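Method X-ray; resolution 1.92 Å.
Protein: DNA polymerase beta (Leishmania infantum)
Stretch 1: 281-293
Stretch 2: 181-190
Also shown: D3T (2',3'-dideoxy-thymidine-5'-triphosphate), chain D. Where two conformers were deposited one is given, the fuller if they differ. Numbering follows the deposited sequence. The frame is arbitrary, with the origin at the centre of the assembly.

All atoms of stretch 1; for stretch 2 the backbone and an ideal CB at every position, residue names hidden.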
# COMPACT_ATOMS: atom_id res chain seq x y z
N SER A 281 13.87 -1.11 8.51
CA SER A 281 13.06 -0.09 7.82
C SER A 281 11.69 0.15 8.44
O SER A 281 10.94 1.02 7.99
CB SER A 281 12.87 -0.48 6.34
OG SER A 281 14.11 -0.44 5.63
N VAL A 282 11.32 -0.62 9.46
CA VAL A 282 9.95 -0.54 9.97
C VAL A 282 9.50 0.87 10.48
O VAL A 282 8.40 1.31 10.17
CB VAL A 282 9.65 -1.67 10.99
CG1 VAL A 282 8.34 -1.42 11.73
CG2 VAL A 282 9.61 -3.03 10.26
N PRO A 283 10.35 1.57 11.24
CA PRO A 283 9.90 2.90 11.70
C PRO A 283 9.61 3.88 10.56
O PRO A 283 8.62 4.62 10.61
CB PRO A 283 11.09 3.40 12.55
CG PRO A 283 11.76 2.12 13.04
CD PRO A 283 11.63 1.18 11.85
N THR A 284 10.47 3.90 9.54
CA THR A 284 10.23 4.78 8.40
C THR A 284 9.06 4.29 7.52
O THR A 284 8.38 5.08 6.89
CB THR A 284 11.50 4.98 7.54
OG1 THR A 284 12.17 3.72 7.39
CG2 THR A 284 12.47 5.97 8.22
N ALA A 285 8.82 2.98 7.49
CA ALA A 285 7.67 2.45 6.75
C ALA A 285 6.36 2.77 7.48
O ALA A 285 5.33 3.04 6.85
CB ALA A 285 7.81 0.92 6.51
N MET A 286 6.38 2.73 8.81
CA MET A 286 5.20 3.14 9.57
C MET A 286 4.84 4.59 9.24
O MET A 286 3.66 4.92 9.06
CB MET A 286 5.41 2.95 11.07
CG MET A 286 5.36 1.49 11.50
SD MET A 286 5.79 1.25 13.22
CE MET A 286 4.44 2.12 14.02
N LEU A 287 5.85 5.46 9.14
CA LEU A 287 5.59 6.85 8.76
C LEU A 287 4.97 6.94 7.37
O LEU A 287 3.96 7.61 7.16
CB LEU A 287 6.87 7.69 8.78
CG LEU A 287 7.31 8.35 10.08
CD1 LEU A 287 8.74 8.87 9.92
CD2 LEU A 287 6.33 9.47 10.48
N THR A 288 5.61 6.28 6.40
CA THR A 288 5.17 6.36 5.01
C THR A 288 3.76 5.82 4.83
O THR A 288 2.90 6.46 4.21
CB THR A 288 6.12 5.57 4.06
OG1 THR A 288 7.39 6.24 3.99
CG2 THR A 288 5.53 5.48 2.66
N PHE A 289 3.50 4.62 5.36
CA PHE A 289 2.22 3.98 5.06
C PHE A 289 1.07 4.46 5.94
O PHE A 289 -0.08 4.18 5.66
CB PHE A 289 2.35 2.45 5.00
CG PHE A 289 3.33 2.00 3.95
CD1 PHE A 289 3.10 2.31 2.61
CD2 PHE A 289 4.48 1.33 4.29
CE1 PHE A 289 4.00 1.93 1.62
CE2 PHE A 289 5.39 0.94 3.30
CZ PHE A 289 5.15 1.24 1.97
N THR A 290 1.40 5.22 6.99
CA THR A 290 0.38 5.93 7.77
C THR A 290 -0.06 7.23 7.08
O THR A 290 -1.23 7.58 7.10
CB THR A 290 0.86 6.19 9.23
OG1 THR A 290 1.11 4.93 9.88
CG2 THR A 290 -0.21 6.96 10.05
N GLY A 291 0.88 7.95 6.47
CA GLY A 291 0.51 9.18 5.76
C GLY A 291 0.03 10.26 6.73
O GLY A 291 0.47 10.29 7.88
N SER A 292 -0.87 11.14 6.30
CA SER A 292 -1.51 11.16 4.98
C SER A 292 -0.52 11.39 3.85
O SER A 292 0.66 11.66 4.08
CB SER A 292 -2.54 12.29 4.94
OG SER A 292 -1.86 13.54 4.91
N LYS A 293 -1.02 11.32 2.62
CA LYS A 293 -0.22 11.67 1.45
C LYS A 293 0.42 13.06 1.57
O LYS A 293 1.63 13.21 1.33
CB LYS A 293 -1.08 11.60 0.17
CG LYS A 293 -0.39 12.16 -1.06
CD LYS A 293 -1.38 12.38 -2.19
CE LYS A 293 -0.70 12.78 -3.49
NZ LYS A 293 0.06 14.06 -3.35
N UNK A 181 2.27 -8.40 11.62
CA UNK A 181 1.41 -7.56 10.77
C UNK A 181 1.01 -6.30 11.53
O UNK A 181 0.61 -6.36 12.70
CB UNK A 181 0.17 -8.33 10.32
N UNK A 182 1.11 -5.15 10.85
CA UNK A 182 0.67 -3.85 11.38
C UNK A 182 -0.21 -3.16 10.34
O UNK A 182 0.16 -3.07 9.17
CB UNK A 182 1.87 -2.97 11.74
N UNK A 183 -1.37 -2.67 10.76
CA UNK A 183 -2.27 -1.96 9.85
C UNK A 183 -2.08 -0.45 10.01
O UNK A 183 -2.20 0.08 11.12
CB UNK A 183 -3.73 -2.35 10.11
N UNK A 184 -1.77 0.24 8.91
CA UNK A 184 -1.50 1.68 8.93
C UNK A 184 -2.61 2.46 8.23
O UNK A 184 -3.77 2.25 8.53
CB UNK A 184 -0.15 1.98 8.27
N UNK A 185 -2.25 3.35 7.30
CA UNK A 185 -3.25 4.12 6.57
C UNK A 185 -4.14 4.99 7.47
O UNK A 185 -3.78 5.32 8.60
CB UNK A 185 -4.13 3.16 5.76
N UNK A 186 -5.31 5.37 6.95
CA UNK A 186 -6.23 6.25 7.68
C UNK A 186 -6.83 5.60 8.93
O UNK A 186 -7.30 6.30 9.83
CB UNK A 186 -7.36 6.69 6.75
N UNK A 187 -6.82 4.27 8.97
CA UNK A 187 -7.17 3.52 10.17
C UNK A 187 -6.26 3.87 11.35
O UNK A 187 -6.75 4.15 12.45
CB UNK A 187 -7.10 2.02 9.89
N UNK A 188 -4.95 3.83 11.14
CA UNK A 188 -4.02 4.21 12.21
C UNK A 188 -4.15 5.70 12.57
O UNK A 188 -3.88 6.10 13.71
CB UNK A 188 -2.58 3.90 11.79
N UNK A 189 -4.59 6.52 11.61
CA UNK A 189 -4.88 7.94 11.86
C UNK A 189 -6.24 8.13 12.56
O UNK A 189 -6.69 9.26 12.77
CB UNK A 189 -4.86 8.72 10.54
N UNK A 190 -6.87 7.01 12.92
CA UNK A 190 -8.13 7.00 13.70
C UNK A 190 -9.36 7.60 13.00
O UNK A 190 -10.29 8.09 13.67
CB UNK A 190 -7.91 7.76 15.01
PA D3T D . -4.14 5.56 0.84
O1A D3T D . -4.59 4.17 1.13
O2A D3T D . -4.20 5.94 -0.62
O5' D3T D . -2.40 5.16 0.86
C5' D3T D . -1.94 4.71 2.03
C4' D3T D . -0.62 5.46 2.47
O4' D3T D . 0.30 5.54 1.38
C1' D3T D . 0.98 6.76 1.42
N1 D3T D . 0.85 7.45 0.11
C6 D3T D . -0.37 7.45 -0.55
C2 D3T D . 1.98 8.16 -0.45
O2 D3T D . 3.05 8.19 0.12
N3 D3T D . 1.79 8.83 -1.69
C4 D3T D . 0.59 8.78 -2.26
O4 D3T D . 0.44 9.42 -3.43
C5 D3T D . -0.56 8.10 -1.75
C5M D3T D . -1.83 8.13 -2.51
C2' D3T D . 0.36 7.65 2.53
C3' D3T D . -0.93 6.93 2.85
O3A D3T D . -4.09 6.67 1.91
PB D3T D . -5.15 6.67 3.29
O1B D3T D . -4.84 5.32 3.86
O2B D3T D . -4.48 7.83 3.96
O3B D3T D . -6.64 6.91 3.00
PG D3T D . -7.95 5.91 2.57
O1G D3T D . -7.43 4.51 2.45
O2G D3T D . -8.39 6.50 1.24
O3G D3T D . -8.93 6.07 3.72

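Position 181 lies on a strand, with extended backbone angles, and its CB has nothing of stretch 1 within reach. Beta-branched and other apolar residues are common in strands, but the contact itself does not choose among them; the residue is Ile 181.

Position 182, still extended, points its CA-to-CB bond toward the helix 282-290, yet no atom of that helix lies within 5.5 Å of the ideal CB. The gap calls for a side chain of some length, and the surfaces across it, Val 282 and Met 286, are apolar, so leucine, isoleucine or methionine would suit. Leu 182 fills the place: its CD1 lies 4.3 Å from CG1 of Val 282 and 4.4 Å from SD of Met 286.

Position 183 is out of reach of stretch 1, so the contact does not choose the residue, though beta-branched types are common in strands. It is Ile 183.

At 184 the bond points toward the helix at close range. The ideal CB is 3.4 Å from Phe 289 O and 3.6 Å from Thr 290 OG1, so a small side chain such as alanine, serine or cysteine is the natural guess. The SG of Cys 184 comes 4.4 Å from Met 286 CA, and its CB packs 4.2 Å from Phe 289 CB.

Position 185 has phi 59° and psi -159°, a combination that favours glycine, and a CB here would clash with D3T O1B at 3.0 Å. Gly 185 meets both demands, and Gly 185 N donates a hydrogen bond of 2.8 Å to Phe 289 O.

At 186 the bond points away from stretch 1, but the triphosphate is near, favouring a small side chain with a donor, such as serine or threonine. Ser 186 gives two hydrogen bonds, from N to D3T O1B (3.1 Å) and from OG to D3T O3G (2.7 Å).

Position 187 is helical and out of reach, so many residues would fit; it is Tyr 187.

Position 188 points toward stretch 1, its ideal CB 4.2 Å from Thr 290 CG2. Beyond lie the Thr 290 hydroxyl, an acceptor, and the Met 286 methyl, so a long donor such as lysine or arginine, or perhaps glutamine, could serve. Arg 188 extends with chi1 to chi3 all t. Its NH1 donates to Thr 290 OG1 (2.9 Å), whose own proton goes to Met 286 O (2.7 Å), while Met 286 CE lies over one guanidinium face, 3.4 Å from NH2.

Position 189 also points toward stretch 1. The carbonyl of Thr 290 and the phosphate oxygens of D3T lie within reach of a long cation, so lysine or arginine could suit. Arg 189 NH1 donates to Thr 290 O (2.7 Å) and D3T O2B (2.8 Å). The guanidinium adds a weak hydrogen bond from NH2 to D3T O2B (3.2 Å) and a flat face, over which Ser 292 CA lies.

Position 190 has positive phi (65°), which glycine or asparagine would tolerate best, and nothing of stretch 1 lies within 5.5 Å of its ideal CB. The residue is Arg 190.

Stretch 2, residues 181-190: ILICGSYRRR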
# COMPACT_ATOMS: atom_id res chain seq x y z
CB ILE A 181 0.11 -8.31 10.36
CG1 ILE A 181 0.40 -9.43 9.37
CG2 ILE A 181 -0.91 -7.32 9.77
CD1 ILE A 181 0.61 -8.96 7.93
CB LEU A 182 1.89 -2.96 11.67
CG LEU A 182 2.90 -3.41 12.74
CD1 LEU A 182 4.32 -2.88 12.46
CD2 LEU A 182 2.44 -3.00 14.14
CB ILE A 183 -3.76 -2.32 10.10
CG1 ILE A 183 -3.97 -3.84 10.09
CG2 ILE A 183 -4.66 -1.63 9.07
CD1 ILE A 183 -3.54 -4.54 8.78
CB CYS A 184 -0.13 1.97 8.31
SG CYS A 184 1.23 1.19 9.24
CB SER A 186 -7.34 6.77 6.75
OG SER A 186 -8.08 5.69 6.22
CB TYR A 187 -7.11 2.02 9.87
CG TYR A 187 -7.22 1.10 11.08
CD1 TYR A 187 -8.45 0.87 11.69
CD2 TYR A 187 -6.12 0.40 11.56
CE1 TYR A 187 -8.57 0.01 12.78
CE2 TYR A 187 -6.23 -0.46 12.65
CZ TYR A 187 -7.45 -0.65 13.25
OH TYR A 187 -7.57 -1.51 14.32
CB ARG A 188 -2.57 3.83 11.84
CG ARG A 188 -1.52 4.20 12.93
CD ARG A 188 -0.18 3.45 12.76
NE ARG A 188 0.75 3.79 13.85
CZ ARG A 188 1.77 4.65 13.74
NH1 ARG A 188 2.01 5.26 12.59
NH2 ARG A 188 2.55 4.90 14.79
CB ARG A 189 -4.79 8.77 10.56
CG ARG A 189 -3.41 8.69 9.86
CD ARG A 189 -3.10 9.91 8.95
NE ARG A 189 -4.18 10.26 8.02
CZ ARG A 189 -4.44 9.63 6.88
NH1 ARG A 189 -3.71 8.57 6.51
NH2 ARG A 189 -5.44 10.05 6.11
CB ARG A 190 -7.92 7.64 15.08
CG ARG A 190 -6.87 6.90 15.91
CD ARG A 190 -6.60 7.60 17.24
NE ARG A 190 -7.77 7.60 18.11
CZ ARG A 190 -8.07 6.64 18.97
NH1 ARG A 190 -7.28 5.58 19.08
NH2 ARG A 190 -9.16 6.73 19.72
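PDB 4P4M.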